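Local coordinates for NikO protein (Streptomyces tendae, PDB 4FQD) that is an enolpyruvyl transferase of nikkomycin biosynthesis, a MurA relative predicted to transfer enolpyruvyl from phosphoenolpyruvate to UDP-N-acetylglucosamine, at residues I68-A71 / H75-Y78; V87-W92 / V116-V121. The protein carries 4 engineered substitutions. One frame throughout, in Å; residues are numbered along the deposited sequence.

Overall arrangement
Interactions 1 and 2 lie on the same side of the chain's centre, with their own centres about 13 Å apart. They follow one another along the chain. Strands 75-79 and 84-88 join them, being antiparallel neighbours in one mixed sheet. His75 N of interaction 1 probably donates to Asp88 O of interaction 2, at 2.9 Å. Phe69 joins the contacts through its ring: its CE1 packs 3.6 Å from Trp92 CZ3, with the rings edge-to-face, and its CE2 also meets the side chain of Val87. Both contacts belong to the inverse beta/alpha barrel fold of the EPSP synthase family. Both are structural packing contacts.

Interaction 1. Residues I68-A71 / H75-Y78; sequences IFRA and HAHY
Phe69 and Arg70, near the end of helix 60-71, meet His75 and Ala76 at the start of strand 75-79. The backbones are nearest at Arg70 and His75, with their CA atoms 5.4 Å apart. Three residues connect the helix to the strand. Phe69 directs its side chain toward the strand. Its CB rests on Ala76 CB at 3.6 Å. The ring lies oblique to the strand backbone, with Phe69 CD2 3.3 Å from His75 O. Arg70 supplies the polar half of the contact. Its CG stands beside the backbone N, and a bend at chi3 (-61°) folds the chain over the strand. Arg70 NH1 then donates to Ala76 O at 2.8 Å. The N-H...O angle is 148°. The oxygen lies almost in the guanidinium plane, but NH1 sits above the carbonyl plane, away from the lone-pair directions. A helix side chain thus holds a carbonyl of the strand, while Phe69 and Ala76, both buried, form the apolar part. Strand 75-79 is an outermost strand of its sheet within this chain. Strand 84-88 lies beside it and brings Val87 against Ala76, and on the helix Ile68 packs on Leu111 of a loop.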
loop_
_atom_site.group_PDB
_atom_site.type_symbol
_atom_site.label_atom_id
_atom_site.label_comp_id
_atom_site.label_asym_id
_atom_site.label_seq_id
_atom_site.Cartn_x
_atom_site.Cartn_y
_atom_site.Cartn_z
ATOM N N ILE A 68 -21.457 -19.982 -28.313
ATOM C CA ILE A 68 -21.964 -20.823 -27.231
ATOM C C ILE A 68 -23.491 -20.791 -27.182
ATOM O O ILE A 68 -24.139 -21.827 -27.023
ATOM C CB ILE A 68 -21.386 -20.395 -25.864
ATOM C CG1 ILE A 68 -19.894 -20.730 -25.787
ATOM C CG2 ILE A 68 -22.131 -21.074 -24.724
ATOM C CD1 ILE A 68 -19.235 -20.299 -24.492
ATOM N N PHE A 69 -24.058 -19.598 -27.333
ATOM C CA PHE A 69 -25.507 -19.428 -27.339
ATOM C C PHE A 69 -26.170 -20.216 -28.467
ATOM O O PHE A 69 -27.104 -20.983 -28.233
ATOM C CB PHE A 69 -25.870 -17.945 -27.452
ATOM C CG PHE A 69 -26.114 -17.276 -26.130
ATOM C CD1 PHE A 69 -25.111 -17.205 -25.177
ATOM C CD2 PHE A 69 -27.345 -16.708 -25.845
ATOM C CE1 PHE A 69 -25.336 -16.589 -23.960
ATOM C CE2 PHE A 69 -27.575 -16.089 -24.630
ATOM C CZ PHE A 69 -26.568 -16.029 -23.686
ATOM N N ARG A 70 -25.677 -20.030 -29.687
ATOM C CA ARG A 70 -26.240 -20.707 -30.851
ATOM C C ARG A 70 -26.037 -22.219 -30.792
ATOM O O ARG A 70 -26.864 -22.982 -31.290
ATOM C CB ARG A 70 -25.644 -20.143 -32.143
ATOM C CG ARG A 70 -26.021 -18.697 -32.422
ATOM C CD ARG A 70 -25.493 -18.241 -33.773
ATOM N NE ARG A 70 -24.036 -18.308 -33.843
ATOM C CZ ARG A 70 -23.228 -17.293 -33.559
ATOM N NH1 ARG A 70 -23.735 -16.124 -33.186
ATOM N NH2 ARG A 70 -21.914 -17.444 -33.649
ATOM N N ALA A 71 -24.936 -22.645 -30.180
ATOM C CA ALA A 71 -24.634 -24.068 -30.057
ATOM C C ALA A 71 -25.592 -24.756 -29.090
ATOM O O ALA A 71 -25.792 -25.969 -29.158
ATOM C CB ALA A 71 -23.192 -24.269 -29.612
ATOM N N HIS A 75 -30.249 -17.935 -29.109
ATOM C CA HIS A 75 -30.038 -16.912 -30.126
ATOM C C HIS A 75 -28.900 -15.963 -29.759
ATOM O O HIS A 75 -28.755 -15.575 -28.600
ATOM C CB HIS A 75 -31.327 -16.118 -30.351
ATOM C CG HIS A 75 -31.164 -14.949 -31.274
ATOM N ND1 HIS A 75 -30.763 -13.707 -30.836
ATOM C CD2 HIS A 75 -31.350 -14.836 -32.609
ATOM C CE1 HIS A 75 -30.706 -12.877 -31.862
ATOM N NE2 HIS A 75 -31.059 -13.537 -32.951
ATOM N N ALA A 76 -28.102 -15.593 -30.758
ATOM C CA ALA A 76 -27.016 -14.634 -30.577
ATOM C C ALA A 76 -26.560 -14.069 -31.917
ATOM O O ALA A 76 -26.205 -14.818 -32.827
ATOM C CB ALA A 76 -25.845 -15.280 -29.855
ATOM N N HIS A 77 -26.568 -12.745 -32.034
ATOM C CA HIS A 77 -26.130 -12.086 -33.258
ATOM C C HIS A 77 -25.411 -10.775 -32.972
ATOM O O HIS A 77 -25.965 -9.877 -32.339
ATOM C CB HIS A 77 -27.316 -11.832 -34.189
ATOM C CG HIS A 77 -26.965 -11.034 -35.407
ATOM N ND1 HIS A 77 -27.299 -9.707 -35.549
ATOM C CD2 HIS A 77 -26.298 -11.378 -36.536
ATOM C CE1 HIS A 77 -26.861 -9.265 -36.716
ATOM N NE2 HIS A 77 -26.249 -10.260 -37.332
ATOM N N TYR A 78 -24.174 -10.670 -33.446
ATOM C CA TYR A 78 -23.389 -9.457 -33.261
ATOM C C TYR A 78 -23.354 -8.616 -34.532
ATOM O O TYR A 78 -22.895 -9.071 -35.579
ATOM C CB TYR A 78 -21.965 -9.793 -32.811
ATOM C CG TYR A 78 -21.102 -8.576 -32.563
ATOM C CD1 TYR A 78 -21.357 -7.728 -31.493
ATOM C CD2 TYR A 78 -20.031 -8.277 -33.396
ATOM C CE1 TYR A 78 -20.572 -6.613 -31.259
ATOM C CE2 TYR A 78 -19.239 -7.165 -33.169
ATOM C CZ TYR A 78 -19.512 -6.337 -32.101
ATOM O OH TYR A 78 -18.727 -5.230 -31.873
#

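Interaction 2. Residues V87-W92 / V116-V121; sequences VDASAW and VSRNGV
Arg118 lays one face of its guanidinium over the turn from Ala89 to Trp92, and Ala89 O lies over that face, not in line with an N-H. The gap from Arg118 NH1 to Ala89 O is modelled at 2.5 Å, shorter than expected for a pair that is not hydrogen-bonded, so the length is doubtful. Trp92 CB also lies over a face of the guanidinium, 3.7 Å from Arg118 NE. Arg118 reaches this place from helix 112-118 with CG anti to the backbone N (chi1 -152°) and an extended chain from CG to NE. The Trp92 and Arg118 side chains cross at about a right angle, while the indole and guanidinium planes are 26° apart. Trp92 O is 3.6 Å from Arg118 NE. Ala89 to Trp92 form a type I beta turn. Just before it, Asp88 forms an Asx turn, OD1 accepting from Ser90 N at 3.2 Å. Asp88 OD1 stays 6.8 Å from Arg118 NH1, too far for a salt bridge. Arg118 NH1 instead donates to Ala47 O. The contact rests mainly on packing against Trp92. The positive charge lies among backbone carbonyl oxygens, which may favour it, though the closest approach is doubtful.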
loop_
_atom_site.group_PDB
_atom_site.type_symbol
_atom_site.label_atom_id
_atom_site.label_comp_id
_atom_site.label_asym_id
_atom_site.label_seq_id
_atom_site.Cartn_x
_atom_site.Cartn_y
_atom_site.Cartn_z
ATOM N N VAL A 87 -28.767 -11.154 -27.713
ATOM C CA VAL A 87 -28.856 -12.550 -27.299
ATOM C C VAL A 87 -30.244 -12.874 -26.757
ATOM O O VAL A 87 -30.980 -11.983 -26.333
ATOM C CB VAL A 87 -27.808 -12.885 -26.221
ATOM C CG1 VAL A 87 -26.399 -12.749 -26.782
ATOM C CG2 VAL A 87 -27.996 -11.990 -25.005
ATOM N N ASP A 88 -30.597 -14.156 -26.778
ATOM C CA ASP A 88 -31.879 -14.614 -26.255
ATOM C C ASP A 88 -31.773 -16.080 -25.849
ATOM O O ASP A 88 -31.560 -16.954 -26.690
ATOM C CB ASP A 88 -32.984 -14.434 -27.298
ATOM C CG ASP A 88 -34.377 -14.484 -26.691
ATOM O OD1 ASP A 88 -34.520 -14.975 -25.552
ATOM O OD2 ASP A 88 -35.332 -14.030 -27.356
ATOM N N ALA A 89 -31.925 -16.344 -24.555
ATOM C CA ALA A 89 -31.770 -17.695 -24.028
ATOM C C ALA A 89 -33.109 -18.401 -23.847
ATOM O O ALA A 89 -33.216 -19.348 -23.070
ATOM C CB ALA A 89 -31.006 -17.662 -22.712
ATOM N N SER A 90 -34.126 -17.942 -24.570
ATOM C CA SER A 90 -35.463 -18.521 -24.467
ATOM C C SER A 90 -35.490 -19.984 -24.898
ATOM O O SER A 90 -36.028 -20.837 -24.192
ATOM C CB SER A 90 -36.460 -17.718 -25.304
ATOM O OG SER A 90 -36.486 -16.359 -24.906
ATOM N N ALA A 91 -34.905 -20.269 -26.057
ATOM C CA ALA A 91 -34.930 -21.616 -26.618
ATOM C C ALA A 91 -33.703 -22.436 -26.228
ATOM O O ALA A 91 -33.354 -23.404 -26.905
ATOM C CB ALA A 91 -35.068 -21.555 -28.133
ATOM N N TRP A 92 -33.054 -22.043 -25.137
ATOM C CA TRP A 92 -31.889 -22.759 -24.633
ATOM C C TRP A 92 -32.300 -24.156 -24.171
ATOM O O TRP A 92 -33.032 -24.301 -23.193
ATOM C CB TRP A 92 -31.264 -21.988 -23.468
ATOM C CG TRP A 92 -29.848 -22.374 -23.159
ATOM C CD1 TRP A 92 -29.392 -23.610 -22.803
ATOM C CD2 TRP A 92 -28.704 -21.509 -23.156
ATOM N NE1 TRP A 92 -28.036 -23.572 -22.592
ATOM C CE2 TRP A 92 -27.590 -22.293 -22.801
ATOM C CE3 TRP A 92 -28.516 -20.150 -23.426
ATOM C CZ2 TRP A 92 -26.303 -21.763 -22.706
ATOM C CZ3 TRP A 92 -27.238 -19.625 -23.331
ATOM C CH2 TRP A 92 -26.149 -20.431 -22.975
ATOM N N VAL A 116 -27.169 -24.863 -14.546
ATOM C CA VAL A 116 -27.578 -25.711 -13.431
ATOM C C VAL A 116 -29.025 -25.442 -13.015
ATOM O O VAL A 116 -29.680 -26.299 -12.426
ATOM C CB VAL A 116 -26.630 -25.551 -12.216
ATOM C CG1 VAL A 116 -26.978 -24.307 -11.417
ATOM C CG2 VAL A 116 -26.685 -26.783 -11.330
ATOM N N SER A 117 -29.524 -24.254 -13.338
ATOM C CA SER A 117 -30.872 -23.865 -12.947
ATOM C C SER A 117 -31.889 -24.236 -14.018
ATOM O O SER A 117 -33.076 -24.387 -13.735
ATOM C CB SER A 117 -30.933 -22.364 -12.667
ATOM O OG SER A 117 -32.257 -21.954 -12.382
ATOM N N ARG A 118 -31.413 -24.383 -15.250
ATOM C CA ARG A 118 -32.291 -24.671 -16.375
ATOM C C ARG A 118 -32.379 -26.167 -16.656
ATOM O O ARG A 118 -33.434 -26.674 -17.039
ATOM C CB ARG A 118 -31.804 -23.939 -17.626
ATOM C CG ARG A 118 -32.905 -23.598 -18.607
ATOM C CD ARG A 118 -32.359 -22.888 -19.833
ATOM N NE ARG A 118 -33.361 -22.011 -20.429
ATOM C CZ ARG A 118 -33.326 -20.685 -20.359
ATOM N NH1 ARG A 118 -34.283 -19.962 -20.926
ATOM N NH2 ARG A 118 -32.328 -20.079 -19.734
ATOM N N ASN A 119 -31.269 -26.871 -16.464
ATOM C CA ASN A 119 -31.203 -28.290 -16.791
ATOM C C ASN A 119 -31.029 -29.180 -15.566
ATOM O O ASN A 119 -31.230 -30.391 -15.636
ATOM C CB ASN A 119 -30.074 -28.550 -17.791
ATOM C CG ASN A 119 -30.174 -27.671 -19.023
ATOM O OD1 ASN A 119 -31.255 -27.208 -19.384
ATOM N ND2 ASN A 119 -29.043 -27.439 -19.678
ATOM N N GLY A 120 -30.647 -28.577 -14.445
ATOM C CA GLY A 120 -30.409 -29.327 -13.227
ATOM C C GLY A 120 -29.011 -29.915 -13.190
ATOM O O GLY A 120 -28.520 -30.314 -12.134
ATOM N N VAL A 121 -28.370 -29.965 -14.353
ATOM C CA VAL A 121 -27.019 -30.497 -14.470
ATOM C C VAL A 121 -26.136 -29.581 -15.308
ATOM O O VAL A 121 -26.626 -28.837 -16.159
ATOM C CB VAL A 121 -27.013 -31.909 -15.091
ATOM C CG1 VAL A 121 -27.449 -32.946 -14.068
ATOM C CG2 VAL A 121 -27.903 -31.952 -16.320
#